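Local coordinates for protein D,D-dipeptidase/D,D-carboxypeptidase (Enterococcus faecalis, PDB 4F78) that probably acts as a zinc-dependent D,D-dipeptidase and D,D-carboxypeptidase on D-alanyl-D-alanine and peptidoglycan precursors ending in it, in the manner of the VanY and VanXY family, at residues I126-P131 and E165-R170. Numbering follows the deposited sequence.
Sequences IRPDFP and EPWHFR. With ZN (zinc ion), chain B.
The indole of Trp167 packs on Pro128 and Arg127. Its CB lies against CB of Phe130 at 3.8 Å and meets Pro128 CG at the same distance. CG, between the backbone N and the carbonyl carbon (chi1 58°), touches CG and CD of Pro128, and chi1 and chi2 together lay one ring face toward Pro128 and Arg127. Pro128 CD sits over the five-membered ring in a CH-pi contact, 3.5 Å from its centroid and 6° off the normal. Further out, Arg127 CA lies over the six-membered ring, while Glu165 CB lies over the opposite face, toward its rim. On the benzo side, Trp167 CE3 approaches Pro128 O, Trp167 CZ2 comes within 3.2 Å of Ile126 O, and Trp167 CH2 meets CA and CG of Arg127.

On the five-membered ring, Trp167 NE1 donates to a water, 3.0 Å from NE1 to the water O, that also binds the zinc ion and is hydrogen-bonded to Glu165 OE1. This is the metal centre of a VanY-type peptidase: His168, next in sequence, binds the zinc ion through ND1, alongside His108 and Asp115. The loop, between strand 113-118 and helix 134-142, packs on a tryptophan whose N-H contacts the metal-bound water, consistent with a second-shell part in positioning it. Beyond the indole, Phe130 and Phe169 meet obliquely, planes 73° apart, with Phe130 CE2 3.4 Å from Phe169 CE1. Arg140 NH2 hydrogen-bonds both Phe130 O and Pro166 O.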
ATOM      1  N   ILE A 126      14.672   0.752  12.687  1.00 21.36           N
ATOM      2  CA  ILE A 126      13.731  -0.387  12.653  1.00 23.80           C
ATOM      3  C   ILE A 126      12.411  -0.030  13.357  1.00 24.89           C
ATOM      4  O   ILE A 126      11.322  -0.421  12.894  1.00 37.58           O
ATOM      5  CB  ILE A 126      14.386  -1.653  13.284  1.00 54.38           C
ATOM      6  CG1 ILE A 126      15.389  -2.262  12.303  1.00 54.81           C
ATOM      7  CG2 ILE A 126      13.348  -2.691  13.643  1.00 55.81           C
ATOM      8  CD1 ILE A 126      15.757  -3.699  12.604  1.00 50.10           C
ATOM      9  N   ARG A 127      12.517   0.752  14.429  1.00 28.57           N
ATOM     10  CA  ARG A 127      11.365   1.276  15.188  1.00 38.17           C
ATOM     11  C   ARG A 127      11.429   2.812  15.256  1.00 37.66           C
ATOM     12  O   ARG A 127      12.001   3.400  16.204  1.00 42.03           O
ATOM     13  CB  ARG A 127      11.372   0.715  16.623  1.00 46.54           C
ATOM     14  CG  ARG A 127      11.545  -0.819  16.723  1.00 49.83           C
ATOM     15  CD  ARG A 127      11.734  -1.320  18.185  1.00 54.93           C
ATOM     16  NE  ARG A 127      13.124  -1.474  18.630  1.00 52.06           N
ATOM     17  CZ  ARG A 127      13.807  -0.563  19.328  1.00 49.11           C
ATOM     18  NH1 ARG A 127      13.242   0.600  19.659  1.00 40.88           N
ATOM     19  NH2 ARG A 127      15.061  -0.810  19.696  1.00 49.13           N
ATOM     20  N   PRO A 128      10.892   3.492  14.228  1.00 28.60           N
ATOM     21  CA  PRO A 128      10.856   4.954  14.431  1.00 28.91           C
ATOM     22  C   PRO A 128       9.649   5.357  15.309  1.00 29.20           C
ATOM     23  O   PRO A 128       8.650   4.612  15.385  1.00 29.03           O
ATOM     24  CB  PRO A 128      10.745   5.518  13.003  1.00 26.12           C
ATOM     25  CG  PRO A 128      10.212   4.373  12.166  1.00 20.70           C
ATOM     26  CD  PRO A 128      10.613   3.083  12.833  1.00 18.79           C
ATOM     27  N   ASP A 129       9.746   6.520  15.955  1.00 25.53           N
ATOM     28  CA  ASP A 129       8.703   7.008  16.859  1.00 24.07           C
ATOM     29  C   ASP A 129       7.582   7.684  16.064  1.00 18.74           C
ATOM     30  O   ASP A 129       7.784   8.724  15.406  1.00 18.56           O
ATOM     31  CB  ASP A 129       9.327   7.980  17.885  1.00 27.25           C
ATOM     32  CG  ASP A 129       8.389   8.287  19.081  1.00 49.17           C
ATOM     33  OD1 ASP A 129       7.521   7.435  19.460  1.00 40.24           O
ATOM     34  OD2 ASP A 129       8.545   9.395  19.658  1.00 51.09           O
ATOM     35  N   PHE A 130       6.387   7.109  16.127  1.00 18.42           N
ATOM     36  CA  PHE A 130       5.242   7.684  15.416  1.00 17.11           C
ATOM     37  C   PHE A 130       3.975   7.471  16.269  1.00 14.92           C
ATOM     38  O   PHE A 130       3.208   6.557  16.011  1.00 15.76           O
ATOM     39  CB  PHE A 130       5.094   7.034  14.038  1.00 14.52           C
ATOM     40  CG  PHE A 130       4.387   7.919  13.006  1.00 16.96           C
ATOM     41  CD1 PHE A 130       5.016   9.055  12.498  1.00 19.66           C
ATOM     42  CD2 PHE A 130       3.100   7.610  12.548  1.00 12.22           C
ATOM     43  CE1 PHE A 130       4.373   9.889  11.562  1.00 15.12           C
ATOM     44  CE2 PHE A 130       2.439   8.439  11.607  1.00 13.09           C
ATOM     45  CZ  PHE A 130       3.097   9.570  11.094  1.00 14.27           C
ATOM     46  N   PRO A 131       3.794   8.293  17.313  1.00 18.16           N
ATOM     47  CA  PRO A 131       2.781   7.996  18.343  1.00 16.95           C
ATOM     48  C   PRO A 131       1.349   8.256  17.874  1.00 16.32           C
ATOM     49  O   PRO A 131       1.105   8.786  16.763  1.00 13.93           O
ATOM     50  CB  PRO A 131       3.176   8.894  19.540  1.00 19.92           C
ATOM     51  CG  PRO A 131       4.130   9.948  18.980  1.00 17.49           C
ATOM     52  CD  PRO A 131       4.663   9.439  17.643  1.00 15.24           C
ATOM     53  N   GLU A 165       2.884  -2.129  14.151  1.00  9.70           N
ATOM     54  CA  GLU A 165       3.842  -1.041  13.828  1.00 13.39           C
ATOM     55  C   GLU A 165       3.120   0.295  13.641  1.00  9.21           C
ATOM     56  O   GLU A 165       2.486   0.556  12.600  1.00 15.54           O
ATOM     57  CB  GLU A 165       4.701  -1.392  12.580  1.00 15.38           C
ATOM     58  CG  GLU A 165       5.466  -2.736  12.728  1.00 11.73           C
ATOM     59  CD  GLU A 165       6.327  -3.117  11.524  1.00 16.90           C
ATOM     60  OE1 GLU A 165       6.265  -2.437  10.460  1.00 13.25           O
ATOM     61  OE2 GLU A 165       7.127  -4.089  11.659  1.00 19.16           O
ATOM     62  N   PRO A 166       3.227   1.166  14.646  1.00 13.36           N
ATOM     63  CA  PRO A 166       2.648   2.500  14.536  1.00 15.36           C
ATOM     64  C   PRO A 166       3.148   3.256  13.279  1.00 15.72           C
ATOM     65  O   PRO A 166       2.447   4.161  12.824  1.00 13.01           O
ATOM     66  CB  PRO A 166       3.142   3.184  15.818  1.00 15.18           C
ATOM     67  CG  PRO A 166       3.258   2.021  16.804  1.00 15.30           C
ATOM     68  CD  PRO A 166       3.787   0.898  15.973  1.00  9.78           C
ATOM     69  N   TRP A 167       4.313   2.915  12.718  1.00 11.69           N
ATOM     70  CA  TRP A 167       4.989   3.887  11.843  1.00 12.70           C
ATOM     71  C   TRP A 167       4.931   3.544  10.351  1.00 16.00           C
ATOM     72  O   TRP A 167       5.380   4.336   9.516  1.00 11.82           O
ATOM     73  CB  TRP A 167       6.459   3.976  12.279  1.00  9.59           C
ATOM     74  CG  TRP A 167       7.099   2.581  12.190  1.00 14.60           C
ATOM     75  CD1 TRP A 167       7.538   1.933  11.036  1.00 12.17           C
ATOM     76  CD2 TRP A 167       7.287   1.638  13.270  1.00 14.73           C
ATOM     77  NE1 TRP A 167       8.009   0.674  11.357  1.00 14.23           N
ATOM     78  CE2 TRP A 167       7.866   0.468  12.716  1.00 19.08           C
ATOM     79  CE3 TRP A 167       7.030   1.676  14.651  1.00 15.75           C
ATOM     80  CZ2 TRP A 167       8.202  -0.648  13.498  1.00 21.27           C
ATOM     81  CZ3 TRP A 167       7.367   0.559  15.433  1.00 22.05           C
ATOM     82  CH2 TRP A 167       7.946  -0.586  14.852  1.00 16.18           C
ATOM     83  N   HIS A 168       4.397   2.368  10.020  1.00  9.97           N
ATOM     84  CA  HIS A 168       4.453   1.829   8.654  1.00 10.47           C
ATOM     85  C   HIS A 168       3.127   1.995   7.941  1.00 12.05           C
ATOM     86  O   HIS A 168       2.097   1.435   8.347  1.00 15.89           O
ATOM     87  CB  HIS A 168       4.879   0.341   8.700  1.00  9.61           C
ATOM     88  CG  HIS A 168       4.934  -0.341   7.360  1.00  9.93           C
ATOM     89  ND1 HIS A 168       6.083  -0.933   6.889  1.00 13.32           N
ATOM     90  CD2 HIS A 168       3.974  -0.590   6.438  1.00 13.87           C
ATOM     91  CE1 HIS A 168       5.852  -1.487   5.716  1.00 11.63           C
ATOM     92  NE2 HIS A 168       4.573  -1.303   5.416  1.00 10.86           N
ATOM     93  N   PHE A 169       3.161   2.773   6.852  1.00 12.76           N
ATOM     94  CA  PHE A 169       1.959   3.093   6.068  1.00 12.71           C
ATOM     95  C   PHE A 169       2.067   2.585   4.631  1.00 13.37           C
ATOM     96  O   PHE A 169       3.148   2.581   4.016  1.00 13.17           O
ATOM     97  CB  PHE A 169       1.729   4.596   6.061  1.00 12.83           C
ATOM     98  CG  PHE A 169       1.231   5.078   7.358  1.00 21.36           C
ATOM     99  CD1 PHE A 169       2.126   5.362   8.389  1.00 12.36           C
ATOM    100  CD2 PHE A 169      -0.133   5.168   7.594  1.00 14.31           C
ATOM    101  CE1 PHE A 169       1.660   5.766   9.656  1.00 16.66           C
ATOM    102  CE2 PHE A 169      -0.610   5.583   8.851  1.00 14.17           C
ATOM    103  CZ  PHE A 169       0.303   5.882   9.878  1.00 13.73           C
ATOM    104  N   ARG A 170       0.949   2.126   4.097  1.00  8.58           N
ATOM    105  CA  ARG A 170       1.005   1.502   2.776  1.00  7.98           C
ATOM    106  C   ARG A 170       0.014   2.233   1.882  1.00 11.36           C
ATOM    107  O   ARG A 170      -1.142   2.481   2.293  1.00 13.53           O
ATOM    108  CB  ARG A 170       0.558   0.020   2.915  1.00  7.87           C
ATOM    109  CG  ARG A 170       0.037  -0.628   1.581  1.00  7.56           C
ATOM    110  CD  ARG A 170       1.159  -0.819   0.494  1.00 11.25           C
ATOM    111  NE  ARG A 170       0.505  -1.255  -0.751  1.00 10.21           N
ATOM    112  CZ  ARG A 170       0.294  -2.531  -1.078  1.00 12.37           C
ATOM    113  NH1 ARG A 170       0.764  -3.509  -0.296  1.00 10.46           N
ATOM    114  NH2 ARG A 170      -0.363  -2.836  -2.210  1.00 10.56           N
TER
HETATM  115 ZN    ZN B 301       8.225  -0.579   7.188  1.00 19.91          ZN
HETATM  116  O   HOH W   1       8.230  -1.395   9.237  1.00 19.61           O